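Local structure of clavulanic acid biosynthesis oligopeptide binding protein 2 (Streptomyces clavuligerus, 2WOL) at residues Met68-Asp73 / Leu79-Asp84; Tyr543-Pro546 / Tyr551-Gln554. The protein probably binds peptides or related solutes as a family 5 extracellular solute-binding protein from the clavulanic acid biosynthetic pathway. All coordinates share one frame; numbering follows the deposited sequence.

Contact 1: residues Met68-Asp73 / Leu79-Asp84; sequences MAYPTD and LVPAPD
Ala69 and Ala82 face each other as a hydrogen-bonded antiparallel pair: Ala69 N donates to Ala82 O over 2.8 Å, and Ala82 N to Ala69 O over 2.7 Å. Next along, Met68 and Pro83 form a non-hydrogen-bonded pair. The Met68 chain, bent at both chi2 and chi3 (-68° and -67°), doubles back so that Met68 CE lies 3.4 Å from Pro81 O, while its CB rests against Pro81 CB. Tyr70 runs alongside Pro81, the two side chains heading in one direction: Tyr70 CE2 meets Pro81 CG at 3.8 Å, and Leu79 O lies in the ring plane at the edge. Pro71 CD comes within 3.1 Å of Val80 O, and Pro71 CB touches Ala82 CB. At the other end Asp84 CB and OD2 pack on the Ala69 methyl. This carboxylate is fixed from outside by salt bridges to Arg65 and Arg242, and His185 holds Tyr70 OH. The two-stranded antiparallel ribbon of 68-69 and 82-83 follows helix 54-63 in the chain and lies against helix 183-186, where Asp184 touches Met68 and Pro81.

Contact 2: residues Tyr543-Pro546 / Tyr551-Gln554; sequences YVHP and YDIQ
Asp552 OD2 is gripped by two side chains of these segments, Tyr543 and Gln554. Tyr543 OH donates to Asp552 OD2 across 2.6 Å, a short bond whose geometry is nonetheless weak. Gln554 NE2 reaches Asp552 OD2 at 3.0 Å in a nearly straight bond (164°), approaching from above the carboxylate plane while the oxygen stays close to the plane of the Gln554 amide. The other carboxylate oxygen, OD1, forms a salt bridge with Arg61 of helix 54-63, so the group is held at both oxygens and its negative charge is probably stabilised. The carboxylate arm runs along the Tyr543 side chain, its plane turned 85° from the ring; Asp552 CB sits 3.4 Å from Tyr543 CZ. The Tyr543 ring gets there with CG between its backbone N and carbonyl carbon (chi1 74°), which brings its hydroxyl end to the facing segment. His545 also runs beside Asp552, whose OD2 lies near the plane of the imidazole at its CD2 edge, while His545 NE2 is bonded to Pro71 O.

The backbones add a bond from Asp552 N to Tyr543 O, 3.0 Å long, and the same carbonyl receives a CA-H...O contact from Tyr551. A water bridges Tyr543 N and Asp552 O, accepting from the first and donating to the second. Farther along, Val544 CG2 packs on Tyr551 CE2 at 3.8 Å, and the Tyr551 hydroxyl is bonded to Asp297. Val544 and Tyr551 are a non-hydrogen-bonded antiparallel pair in the short two-stranded hairpin of 544-545 and 550-551; beyond it, Asp552 centres an inverse gamma turn that leads into a 3-10 segment.

In the fold
Contact 1 closes well before contact 2 opens along the chain, yet their centres are only about 12 Å apart, on the same side of the chain's centre. Each belongs to its own two-stranded antiparallel sheet, so no strand is shared. Side chains of contact 2 meet the Pro71-Asp73 loop of contact 1, largely at its backbone: Tyr543 OH packs against Thr72 CA and Asp73 N, and Gln554 NE2 makes a weak hydrogen bond to Thr72 OG1. Helix 54-63 lies beside both contacts, and its Arg61 also bonds the backbone carbonyl of Tyr70. The C-terminal part of the chain is thereby joined to an early part within the solute-binding protein fold.

Contact 1: residues Met68-Asp73 / Leu79-Asp84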
loop_
_atom_site.group_PDB
_atom_site.type_symbol
_atom_site.label_atom_id
_atom_site.label_comp_id
_atom_site.label_asym_id
_atom_site.label_seq_id
_atom_site.Cartn_x
_atom_site.Cartn_y
_atom_site.Cartn_z
ATOM N N MET A 68 6.784 -15.368 6.297
ATOM C CA MET A 68 7.368 -14.958 5.025
ATOM C C MET A 68 7.664 -13.470 5.109
ATOM O O MET A 68 7.017 -12.756 5.865
ATOM C CB MET A 68 6.384 -15.210 3.882
ATOM C CG MET A 68 5.891 -16.649 3.782
ATOM S SD MET A 68 7.203 -17.791 3.288
ATOM C CE MET A 68 7.515 -17.246 1.606
ATOM N N ALA A 69 8.640 -13.000 4.342
ATOM C CA ALA A 69 8.954 -11.571 4.306
ATOM C C ALA A 69 9.434 -11.174 2.926
ATOM O O ALA A 69 9.999 -11.994 2.205
ATOM C CB ALA A 69 10.010 -11.223 5.350
ATOM N N TYR A 70 9.215 -9.919 2.550
ATOM C CA TYR A 70 9.790 -9.438 1.298
ATOM C C TYR A 70 11.310 -9.418 1.431
ATOM O O TYR A 70 11.843 -8.919 2.421
ATOM C CB TYR A 70 9.180 -8.090 0.884
ATOM C CG TYR A 70 7.694 -8.251 0.670
ATOM C CD1 TYR A 70 6.788 -7.917 1.674
ATOM C CD2 TYR A 70 7.199 -8.813 -0.509
ATOM C CE1 TYR A 70 5.423 -8.105 1.501
ATOM C CE2 TYR A 70 5.832 -9.013 -0.693
ATOM C CZ TYR A 70 4.951 -8.657 0.323
ATOM O OH TYR A 70 3.597 -8.853 0.166
ATOM N N PRO A 71 12.009 -10.014 0.455
ATOM C CA PRO A 71 13.455 -10.142 0.589
ATOM C C PRO A 71 14.161 -8.797 0.489
ATOM O O PRO A 71 13.576 -7.809 0.017
ATOM C CB PRO A 71 13.840 -11.063 -0.574
ATOM C CG PRO A 71 12.767 -10.901 -1.569
ATOM C CD PRO A 71 11.505 -10.606 -0.799
ATOM N N THR A 72 15.402 -8.764 0.958
ATOM C CA THR A 72 16.217 -7.557 0.902
ATOM C C THR A 72 16.848 -7.477 -0.489
ATOM O O THR A 72 17.968 -7.936 -0.716
ATOM C CB THR A 72 17.255 -7.546 2.044
ATOM O OG1 THR A 72 16.567 -7.709 3.291
ATOM C CG2 THR A 72 18.043 -6.239 2.079
ATOM N N ASP A 73 16.091 -6.907 -1.422
ATOM C CA ASP A 73 16.418 -6.964 -2.842
ATOM C C ASP A 73 15.761 -5.790 -3.563
ATOM O O ASP A 73 14.541 -5.643 -3.510
ATOM C CB ASP A 73 15.909 -8.293 -3.421
ATOM C CG ASP A 73 16.494 -8.625 -4.796
ATOM O OD1 ASP A 73 16.933 -7.716 -5.537
ATOM O OD2 ASP A 73 16.495 -9.826 -5.141
ATOM N N LEU A 79 9.484 -8.405 -4.848
ATOM C CA LEU A 79 8.023 -8.499 -4.842
ATOM C C LEU A 79 7.517 -9.883 -4.443
ATOM O O LEU A 79 6.316 -10.071 -4.253
ATOM C CB LEU A 79 7.456 -8.134 -6.216
ATOM C CG LEU A 79 7.871 -6.772 -6.780
ATOM C CD1 LEU A 79 7.543 -6.691 -8.265
ATOM C CD2 LEU A 79 7.188 -5.661 -6.015
ATOM N N VAL A 80 8.428 -10.844 -4.319
ATOM C CA VAL A 80 8.043 -12.230 -4.048
ATOM C C VAL A 80 8.415 -12.594 -2.608
ATOM O O VAL A 80 9.599 -12.633 -2.267
ATOM C CB VAL A 80 8.698 -13.209 -5.066
ATOM C CG1 VAL A 80 8.243 -14.645 -4.819
ATOM C CG2 VAL A 80 8.377 -12.788 -6.502
ATOM N N PRO A 81 7.405 -12.847 -1.750
ATOM C CA PRO A 81 7.707 -13.182 -0.352
ATOM C C PRO A 81 8.681 -14.360 -0.237
ATOM O O PRO A 81 8.559 -15.343 -0.974
ATOM C CB PRO A 81 6.336 -13.537 0.232
ATOM C CG PRO A 81 5.355 -12.804 -0.642
ATOM C CD PRO A 81 5.954 -12.837 -2.017
ATOM N N ALA A 82 9.649 -14.218 0.663
ATOM C CA ALA A 82 10.696 -15.213 0.892
ATOM C C ALA A 82 10.578 -15.778 2.313
ATOM O O ALA A 82 10.009 -15.124 3.188
ATOM C CB ALA A 82 12.067 -14.572 0.683
ATOM N N PRO A 83 11.098 -16.999 2.550
ATOM C CA PRO A 83 11.023 -17.565 3.898
ATOM C C PRO A 83 11.715 -16.677 4.921
ATOM O O PRO A 83 12.828 -16.203 4.679
ATOM C CB PRO A 83 11.781 -18.894 3.768
ATOM C CG PRO A 83 11.766 -19.217 2.336
ATOM C CD PRO A 83 11.765 -17.913 1.605
ATOM N N ASP A 84 11.043 -16.444 6.044
ATOM C CA ASP A 84 11.603 -15.663 7.139
ATOM C C ASP A 84 11.637 -16.541 8.389
ATOM O O ASP A 84 12.646 -17.196 8.654
ATOM C CB ASP A 84 10.799 -14.367 7.337
ATOM C CG ASP A 84 11.341 -13.487 8.455
ATOM O OD1 ASP A 84 12.424 -13.776 9.011
ATOM O OD2 ASP A 84 10.668 -12.485 8.778
#

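Contact 2: residues Tyr543-Pro546 / Tyr551-Gln554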
loop_
_atom_site.group_PDB
_atom_site.type_symbol
_atom_site.label_atom_id
_atom_site.label_comp_id
_atom_site.label_asym_id
_atom_site.label_seq_id
_atom_site.Cartn_x
_atom_site.Cartn_y
_atom_site.Cartn_z
ATOM N N TYR A 543 18.186 1.570 -0.731
ATOM C CA TYR A 543 17.503 1.202 -1.970
ATOM C C TYR A 543 16.001 1.321 -1.776
ATOM O O TYR A 543 15.490 1.106 -0.672
ATOM C CB TYR A 543 17.878 -0.219 -2.430
ATOM C CG TYR A 543 17.261 -1.338 -1.613
ATOM C CD1 TYR A 543 16.094 -1.973 -2.038
ATOM C CD2 TYR A 543 17.846 -1.759 -0.419
ATOM C CE1 TYR A 543 15.517 -3.003 -1.294
ATOM C CE2 TYR A 543 17.276 -2.786 0.339
ATOM C CZ TYR A 543 16.114 -3.403 -0.110
ATOM O OH TYR A 543 15.541 -4.418 0.628
ATOM N N VAL A 544 15.304 1.676 -2.851
ATOM C CA VAL A 544 13.850 1.700 -2.841
ATOM C C VAL A 544 13.359 0.261 -2.908
ATOM O O VAL A 544 13.664 -0.463 -3.860
ATOM C CB VAL A 544 13.285 2.518 -4.025
ATOM C CG1 VAL A 544 11.765 2.545 -3.980
ATOM C CG2 VAL A 544 13.832 3.941 -4.002
ATOM N N HIS A 545 12.619 -0.164 -1.888
ATOM C CA HIS A 545 12.077 -1.509 -1.917
ATOM C C HIS A 545 10.890 -1.558 -2.876
ATOM O O HIS A 545 9.937 -0.794 -2.714
ATOM C CB HIS A 545 11.661 -2.013 -0.540
ATOM C CG HIS A 545 11.511 -3.498 -0.501
ATOM N ND1 HIS A 545 10.512 -4.158 -1.185
ATOM C CD2 HIS A 545 12.278 -4.458 0.069
ATOM C CE1 HIS A 545 10.656 -5.461 -1.016
ATOM N NE2 HIS A 545 11.719 -5.669 -0.259
ATOM N N PRO A 546 10.945 -2.457 -3.879
ATOM C CA PRO A 546 9.887 -2.479 -4.893
ATOM C C PRO A 546 8.489 -2.814 -4.360
ATOM O O PRO A 546 7.496 -2.457 -4.990
ATOM C CB PRO A 546 10.359 -3.553 -5.882
ATOM C CG PRO A 546 11.307 -4.394 -5.120
ATOM C CD PRO A 546 11.976 -3.481 -4.134
ATOM N N TYR A 551 12.297 3.466 0.754
ATOM C CA TYR A 551 13.568 2.849 1.125
ATOM C C TYR A 551 13.364 1.735 2.146
ATOM O O TYR A 551 12.552 1.870 3.063
ATOM C CB TYR A 551 14.499 3.881 1.748
ATOM C CG TYR A 551 15.032 4.963 0.829
ATOM C CD1 TYR A 551 15.213 6.264 1.304
ATOM C CD2 TYR A 551 15.370 4.691 -0.493
ATOM C CE1 TYR A 551 15.723 7.265 0.487
ATOM C CE2 TYR A 551 15.866 5.685 -1.325
ATOM C CZ TYR A 551 16.044 6.968 -0.827
ATOM O OH TYR A 551 16.549 7.976 -1.622
ATOM N N ASP A 552 14.116 0.645 2.005
ATOM C CA ASP A 552 14.054 -0.425 2.997
ATOM C C ASP A 552 14.917 -0.053 4.198
ATOM O O ASP A 552 16.105 -0.374 4.260
ATOM C CB ASP A 552 14.484 -1.762 2.403
ATOM C CG ASP A 552 14.101 -2.942 3.280
ATOM O OD1 ASP A 552 13.241 -2.775 4.176
ATOM O OD2 ASP A 552 14.648 -4.044 3.061
ATOM N N ILE A 553 14.299 0.645 5.143
ATOM C CA ILE A 553 14.962 1.135 6.344
ATOM C C ILE A 553 15.795 0.062 7.043
ATOM O O ILE A 553 16.919 0.325 7.454
ATOM C CB ILE A 553 13.926 1.710 7.343
ATOM C CG1 ILE A 553 13.079 2.811 6.682
ATOM C CG2 ILE A 553 14.598 2.182 8.637
ATOM C CD1 ILE A 553 13.845 4.031 6.191
ATOM N N GLN A 554 15.240 -1.142 7.170
ATOM C CA GLN A 554 15.892 -2.210 7.930
ATOM C C GLN A 554 17.258 -2.614 7.363
ATOM O O GLN A 554 18.095 -3.146 8.086
ATOM C CB GLN A 554 14.969 -3.426 8.074
ATOM C CG GLN A 554 14.730 -4.227 6.801
ATOM C CD GLN A 554 15.821 -5.243 6.533
ATOM O OE1 GLN A 554 16.500 -5.696 7.459
ATOM N NE2 GLN A 554 15.989 -5.620 5.269
HETATM O O HOH W 1 17.545 0.826 2.148
#